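Local coordinates for uncharacterized protein MJ1460 (Methanocaldococcus jannaschii DSM 2661, PDB 2OSO), which is of unknown function but binds a zinc ion and carries a V4R domain of the kind named for the vinyl-4-reductase family, at residues Glu50-Leu53 against Tyr54-Gly57; Leu102-Pro105 against Pro106-Val110; Val138-Val141 against Glu142-Ser145. The protein carries 3 engineered substitutions. One frame throughout, in Å; residues are numbered along the deposited sequence.

Contact 1 of 3, residues Glu50-Leu53 against Tyr54-Gly57; sequences ETSL and YEIG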
loop_
_atom_site.group_PDB
_atom_site.type_symbol
_atom_site.label_atom_id
_atom_site.label_comp_id
_atom_site.label_asym_id
_atom_site.label_seq_id
_atom_site.Cartn_x
_atom_site.Cartn_y
_atom_site.Cartn_z
ATOM N N GLU A 50 -13.110 -12.735 -3.866
ATOM C CA GLU A 50 -13.786 -11.720 -3.052
ATOM C C GLU A 50 -13.211 -11.644 -1.627
ATOM O O GLU A 50 -12.847 -12.676 -1.042
ATOM C CB GLU A 50 -15.267 -12.096 -2.967
ATOM C CG GLU A 50 -16.189 -11.093 -2.326
ATOM C CD GLU A 50 -17.565 -11.678 -2.138
ATOM O OE1 GLU A 50 -18.201 -12.013 -3.154
ATOM O OE2 GLU A 50 -18.000 -11.826 -0.979
ATOM N N THR A 51 -13.128 -10.430 -1.072
ATOM C CA THR A 51 -12.725 -10.234 0.364
ATOM C C THR A 51 -13.146 -8.826 0.857
ATOM O O THR A 51 -13.969 -8.171 0.215
ATOM C CB THR A 51 -11.185 -10.577 0.600
ATOM O OG1 THR A 51 -10.871 -10.573 2.010
ATOM C CG2 THR A 51 -10.280 -9.639 -0.173
ATOM N N SER A 52 -12.668 -8.368 2.009
ATOM C CA SER A 52 -12.941 -6.964 2.418
ATOM C C SER A 52 -11.714 -6.319 3.024
ATOM O O SER A 52 -10.800 -6.999 3.433
ATOM C CB SER A 52 -14.082 -6.909 3.412
ATOM O OG SER A 52 -13.648 -7.323 4.664
ATOM N N LEU A 53 -11.687 -4.995 3.066
ATOM C CA LEU A 53 -10.603 -4.292 3.747
ATOM C C LEU A 53 -10.494 -4.658 5.259
ATOM O O LEU A 53 -9.400 -4.696 5.816
ATOM C CB LEU A 53 -10.753 -2.785 3.549
ATOM C CG LEU A 53 -10.263 -2.347 2.145
ATOM C CD1 LEU A 53 -10.562 -0.931 1.912
ATOM C CD2 LEU A 53 -8.744 -2.574 2.038
ATOM N N TYR A 54 -11.627 -4.889 5.902
ATOM C CA TYR A 54 -11.638 -5.374 7.284
ATOM C C TYR A 54 -10.947 -6.726 7.400
ATOM O O TYR A 54 -10.073 -6.924 8.240
ATOM C CB TYR A 54 -13.064 -5.490 7.762
ATOM C CG TYR A 54 -13.186 -5.918 9.210
ATOM C CD1 TYR A 54 -13.079 -5.002 10.217
ATOM C CD2 TYR A 54 -13.433 -7.232 9.547
ATOM C CE1 TYR A 54 -13.170 -5.373 11.559
ATOM C CE2 TYR A 54 -13.532 -7.625 10.907
ATOM C CZ TYR A 54 -13.420 -6.674 11.903
ATOM O OH TYR A 54 -13.493 -7.017 13.262
ATOM N N GLU A 55 -11.312 -7.664 6.567
ATOM C CA GLU A 55 -10.690 -8.980 6.662
ATOM C C GLU A 55 -9.194 -8.978 6.344
ATOM O O GLU A 55 -8.404 -9.617 7.031
ATOM C CB GLU A 55 -11.445 -9.967 5.789
ATOM C CG GLU A 55 -12.838 -10.229 6.308
ATOM C CD GLU A 55 -13.657 -11.025 5.327
ATOM O OE1 GLU A 55 -13.106 -12.030 4.785
ATOM O OE2 GLU A 55 -14.838 -10.633 5.123
ATOM N N ILE A 56 -8.780 -8.202 5.346
ATOM C CA ILE A 56 -7.364 -7.977 5.111
ATOM C C ILE A 56 -6.622 -7.313 6.289
ATOM O O ILE A 56 -5.493 -7.678 6.611
ATOM C CB ILE A 56 -7.124 -7.177 3.767
ATOM C CG1 ILE A 56 -7.772 -7.874 2.566
ATOM C CG2 ILE A 56 -5.618 -6.981 3.518
ATOM C CD1 ILE A 56 -7.043 -9.210 2.197
ATOM N N GLY A 57 -7.209 -6.299 6.908
ATOM C CA GLY A 57 -6.690 -5.717 8.145
ATOM C C GLY A 57 -6.536 -6.735 9.260
ATOM O O GLY A 57 -5.480 -6.787 9.908
#

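Contact 2 of 3, residues Leu102-Pro105 against Pro106-Val110; sequences LSNP and PYQWV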
loop_
_atom_site.group_PDB
_atom_site.type_symbol
_atom_site.label_atom_id
_atom_site.label_comp_id
_atom_site.label_asym_id
_atom_site.label_seq_id
_atom_site.Cartn_x
_atom_site.Cartn_y
_atom_site.Cartn_z
ATOM N N LEU A 102 -8.696 6.468 18.136
ATOM C CA LEU A 102 -7.577 6.899 17.327
ATOM C C LEU A 102 -7.565 8.436 16.999
ATOM O O LEU A 102 -8.556 9.045 16.539
ATOM C CB LEU A 102 -7.484 6.011 16.084
ATOM C CG LEU A 102 -6.310 6.224 15.125
ATOM C CD1 LEU A 102 -4.940 5.756 15.662
ATOM C CD2 LEU A 102 -6.677 5.491 13.817
ATOM N N SER A 103 -6.451 9.070 17.362
ATOM C CA SER A 103 -6.174 10.487 17.061
ATOM C C SER A 103 -5.235 10.609 15.857
ATOM O O SER A 103 -4.316 9.818 15.717
ATOM C CB SER A 103 -5.451 11.150 18.235
ATOM O OG SER A 103 -6.381 11.748 19.094
ATOM N N ASN A 104 -5.434 11.644 15.044
ATOM C CA ASN A 104 -4.601 11.910 13.830
ATOM C C ASN A 104 -4.512 10.717 12.844
ATOM O O ASN A 104 -3.401 10.299 12.443
ATOM C CB ASN A 104 -3.204 12.407 14.269
ATOM C CG ASN A 104 -2.443 13.139 13.164
ATOM O OD1 ASN A 104 -3.028 13.780 12.286
ATOM N ND2 ASN A 104 -1.125 13.024 13.196
ATOM N N PRO A 105 -5.676 10.165 12.442
ATOM C CA PRO A 105 -5.738 8.995 11.566
ATOM C C PRO A 105 -5.475 9.414 10.103
ATOM O O PRO A 105 -5.355 10.597 9.827
ATOM C CB PRO A 105 -7.161 8.518 11.726
ATOM C CG PRO A 105 -7.924 9.853 11.849
ATOM C CD PRO A 105 -7.021 10.713 12.699
ATOM N N PRO A 106 -5.320 8.451 9.190
ATOM C CA PRO A 106 -5.259 8.840 7.782
ATOM C C PRO A 106 -6.622 9.293 7.249
ATOM O O PRO A 106 -7.647 9.161 7.933
ATOM C CB PRO A 106 -4.770 7.553 7.066
ATOM C CG PRO A 106 -4.530 6.571 8.085
ATOM C CD PRO A 106 -5.076 7.006 9.386
ATOM N N TYR A 107 -6.604 9.835 6.034
ATOM C CA TYR A 107 -7.790 10.186 5.289
ATOM C C TYR A 107 -8.606 11.296 5.922
ATOM O O TYR A 107 -9.807 11.250 5.827
ATOM C CB TYR A 107 -8.707 8.977 5.114
ATOM C CG TYR A 107 -8.071 7.852 4.370
ATOM C CD1 TYR A 107 -7.582 8.058 3.090
ATOM C CD2 TYR A 107 -8.013 6.582 4.902
ATOM C CE1 TYR A 107 -7.018 7.053 2.381
ATOM C CE2 TYR A 107 -7.454 5.536 4.189
ATOM C CZ TYR A 107 -6.957 5.793 2.909
ATOM O OH TYR A 107 -6.352 4.812 2.137
ATOM N N GLN A 108 -7.956 12.260 6.568
ATOM C CA GLN A 108 -8.673 13.437 7.136
ATOM C C GLN A 108 -9.214 14.425 6.076
ATOM O O GLN A 108 -10.088 15.281 6.360
ATOM C CB GLN A 108 -7.765 14.154 8.134
ATOM C CG GLN A 108 -7.421 13.368 9.385
ATOM C CD GLN A 108 -6.343 14.069 10.203
ATOM O OE1 GLN A 108 -6.409 15.277 10.386
ATOM N NE2 GLN A 108 -5.305 13.341 10.612
ATOM N N TRP A 109 -8.695 14.320 4.862
ATOM C CA TRP A 109 -9.218 15.039 3.687
ATOM C C TRP A 109 -10.531 14.409 3.173
ATOM O O TRP A 109 -11.128 14.912 2.216
ATOM C CB TRP A 109 -8.176 15.079 2.568
ATOM C CG TRP A 109 -7.502 13.750 2.271
ATOM C CD1 TRP A 109 -6.332 13.270 2.811
ATOM C CD2 TRP A 109 -7.962 12.737 1.372
ATOM N NE1 TRP A 109 -6.070 12.024 2.328
ATOM C CE2 TRP A 109 -7.051 11.671 1.441
ATOM C CE3 TRP A 109 -9.062 12.621 0.528
ATOM C CZ2 TRP A 109 -7.220 10.513 0.695
ATOM C CZ3 TRP A 109 -9.235 11.475 -0.197
ATOM C CH2 TRP A 109 -8.335 10.447 -0.118
ATOM N N VAL A 110 -10.966 13.295 3.788
ATOM C CA VAL A 110 -12.244 12.665 3.438
ATOM C C VAL A 110 -13.407 13.062 4.352
ATOM O O VAL A 110 -13.329 12.987 5.570
ATOM C CB VAL A 110 -12.131 11.109 3.437
ATOM C CG1 VAL A 110 -13.466 10.486 3.140
ATOM C CG2 VAL A 110 -11.126 10.642 2.440
#

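Contact 3 of 3, residues Val138-Val141 against Glu142-Ser145; sequences VNEV and ECVS. With ZN (zinc ion), chain B.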
loop_
_atom_site.group_PDB
_atom_site.type_symbol
_atom_site.label_atom_id
_atom_site.label_comp_id
_atom_site.label_asym_id
_atom_site.label_seq_id
_atom_site.Cartn_x
_atom_site.Cartn_y
_atom_site.Cartn_z
ATOM N N VAL A 138 -14.246 -5.730 16.008
ATOM C CA VAL A 138 -14.010 -4.293 16.233
ATOM C C VAL A 138 -14.842 -3.512 15.228
ATOM O O VAL A 138 -14.771 -3.741 14.003
ATOM C CB VAL A 138 -12.498 -3.958 16.133
ATOM C CG1 VAL A 138 -12.190 -2.415 16.369
ATOM C CG2 VAL A 138 -11.710 -4.838 17.118
ATOM N N ASN A 139 -15.673 -2.617 15.750
ATOM C CA ASN A 139 -16.592 -1.868 14.955
ATOM C C ASN A 139 -16.410 -0.362 15.223
ATOM O O ASN A 139 -16.467 0.080 16.343
ATOM C CB ASN A 139 -18.009 -2.332 15.274
ATOM C CG ASN A 139 -19.068 -1.569 14.504
ATOM O OD1 ASN A 139 -18.954 -1.357 13.280
ATOM N ND2 ASN A 139 -20.134 -1.192 15.197
ATOM N N GLU A 140 -16.175 0.409 14.173
ATOM C CA GLU A 140 -15.882 1.814 14.325
ATOM C C GLU A 140 -17.246 2.476 14.398
ATOM O O GLU A 140 -18.062 2.304 13.497
ATOM C CB GLU A 140 -15.027 2.378 13.154
ATOM C CG GLU A 140 -14.599 3.837 13.381
ATOM C CD GLU A 140 -13.764 4.399 12.250
ATOM O OE1 GLU A 140 -13.824 3.845 11.138
ATOM O OE2 GLU A 140 -13.065 5.417 12.461
ATOM N N VAL A 141 -17.476 3.216 15.480
ATOM C CA VAL A 141 -18.772 3.827 15.753
ATOM C C VAL A 141 -18.718 5.341 15.650
ATOM O O VAL A 141 -19.757 5.972 15.537
ATOM C CB VAL A 141 -19.289 3.363 17.167
ATOM C CG1 VAL A 141 -19.441 1.785 17.249
ATOM C CG2 VAL A 141 -18.337 3.871 18.294
ATOM N N GLU A 142 -17.538 5.950 15.743
ATOM C CA GLU A 142 -17.395 7.396 15.425
ATOM C C GLU A 142 -16.106 7.595 14.625
ATOM O O GLU A 142 -15.138 6.850 14.807
ATOM C CB GLU A 142 -17.330 8.295 16.679
ATOM C CG GLU A 142 -18.343 8.059 17.749
ATOM C CD GLU A 142 -18.151 8.987 18.977
ATOM O OE1 GLU A 142 -17.368 9.961 18.933
ATOM O OE2 GLU A 142 -18.781 8.717 20.008
ATOM N N CYS A 143 -16.052 8.624 13.792
ATOM C CA CYS A 143 -14.884 8.765 12.867
ATOM C C CYS A 143 -14.608 10.257 12.579
ATOM O O CYS A 143 -15.530 11.054 12.518
ATOM C CB CYS A 143 -15.190 7.978 11.598
ATOM S SG CYS A 143 -13.950 7.962 10.299
ATOM N N VAL A 144 -13.329 10.599 12.449
ATOM C CA VAL A 144 -12.855 11.952 12.127
ATOM C C VAL A 144 -13.505 12.443 10.827
ATOM O O VAL A 144 -13.837 13.628 10.673
ATOM C CB VAL A 144 -11.286 11.970 12.059
ATOM C CG1 VAL A 144 -10.737 13.312 11.509
ATOM C CG2 VAL A 144 -10.716 11.666 13.426
ATOM N N SER A 145 -13.759 11.509 9.913
ATOM C CA SER A 145 -14.330 11.891 8.626
ATOM C C SER A 145 -15.821 12.215 8.728
ATOM O O SER A 145 -16.406 12.753 7.782
ATOM C CB SER A 145 -14.006 10.824 7.574
ATOM O OG SER A 145 -12.604 10.812 7.289
HETATM ZN ZN ZN B . -12.265 6.802 11.468
#

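Contact 1 of 3, residues Glu50-Leu53 against Tyr54-Gly57
The N-terminal cap of helix 53-64 is built here, with S52 as the N-cap residue and E55 as its partner. S52 OG accepts from E55 N at 3.0 Å, and the N-H points almost straight at the oxygen, 170°. A chi1 of 76° holds the hydroxyl between the backbone N and the carbonyl carbon, close enough to the helix end to reach an amide of the first turn. The regular pattern starts at the same residue: I56 N donates to S52 O at 3.0 Å, followed by G57 N to L53 O at 2.9 Å. E55 runs back past the serine, its CG 3.4 Å from S52 OG, but S52 N has no partner, so a full capping box is not completed. T51 crosses I56 at about a right angle, with T51 CG2 4.0 Å from I56 CD1, two apolar tips that suit a partly buried helix start. With an alanine here, the N-H of E55 would probably lose its side-chain acceptor and the first turn would be freer to fray. E6 of the second subunit accepts from L53 N, while F9 of that subunit packs on the L53 side chain. A serine oxygen and a carboxylate from the other chain thus serve two amides of the first turn, and the negative charge probably interacts favourably with the helix dipole.

Contact 2 of 3, residues Leu102-Pro105 against Pro106-Val110
Q108 reaches back to N104 and P105 and grips both through one amide nitrogen. Q108 NE2 donates to N104 OD1 at 2.9 Å, bent to 153°, and to P105 O at 2.9 Å, nearly straight at 170°. Both acceptors lie in the plane of the Q108 amide, as its two N-H groups require. The acceptors are used differently: the donor sits in the carbonyl plane of P105 but is tilted 30° from that of N104, whose amide is steeply turned against that of glutamine. CG of Q108 lies beside the backbone N and the chain is extended beyond it, a length that spans the bend. N104 adopts the left-handed helical conformation, which asparagine tolerates well, and this turns the chain as it leaves strand 98-103. P105 and P106 then hold it extended, and P105 CB meets P106 CD at a tight 3.5 Å. Proline suits both places, since its ring fixes phi and brings no N-H to be satisfied in a buried spot. Farther along, Y107 to V110 form a type I turn, V110 N bonding Y107 O, and one face of the W109 ring carries V110 CG2 and Y107 CA toward its rim. The second subunit packs I8 on Y107 and I21 on W109, and its K26 donates to N104 O. P106 O accepts from H117 NE2, while H117 ND1 binds zinc. A backbone carbonyl bonded to the far nitrogen of a metal-bound histidine is a familiar second-shell arrangement of zinc sites, and here a diproline loop of the V4R domain supplies it.

Contact 3 of 3, residues Val138-Val141 against Glu142-Ser145
Strand 135-142 breaks its regular alternation at V141 and E142, which both face V152 on the neighbouring strand, a classic beta bulge in which V141 takes a psi of -20°. In an unbroken strand, side chains three residues apart point to opposite faces; the extra residue of the bulge probably lets E140 and C143 turn to one metal. E140 OE2 binds zinc at 1.9 Å and C143 SG at 2.4 Å. The glutamate is monodentate, for its OE1 stays 3.4 Å from the zinc. Its CG is anti to the backbone N (chi1 -174°) and the chain extends fully beyond, which carries the carboxylate out toward C143, with E140 OE2 3.4 Å from C143 CB. H117 and C151 complete this site of the V4R domain, two cysteines, a histidine and a glutamate, whose soft sulfurs, imidazole and hard carboxylate oxygen all suit zinc. S145 N donates to C143 SG at 3.6 Å (159°), a backbone N-H to sulfur bond at the start of a short 3-10 segment. Such a bond would be expected to offset some negative charge on the metal-bound sulfur, and Q146 OE1 accepts from C143 N and so helps hold the cysteine backbone.

Contacts 2 and 3 belong together around the zinc: contact 3 supplies two of its ligands, while contact 2 lies in the second shell. Both reach the same antiparallel sheet, on strands 98-103 and 135-142 with 151-158 between them, and they meet where P105 packs on V144. Contact 1 lies apart, on a helix start facing the second subunit, yet the Y54 hydroxyl probably bonds V138 N and so ties helix 53-64 to strand 135-142. Contact 2 also touches the second subunit; contact 3 touches no other chain. Contact 2 is mostly buried, with exposed N104 and Q108 at its edge; the others are partly buried. Their chemistry follows: amide capping, side-chain amide bonds and metal ligation, in that order.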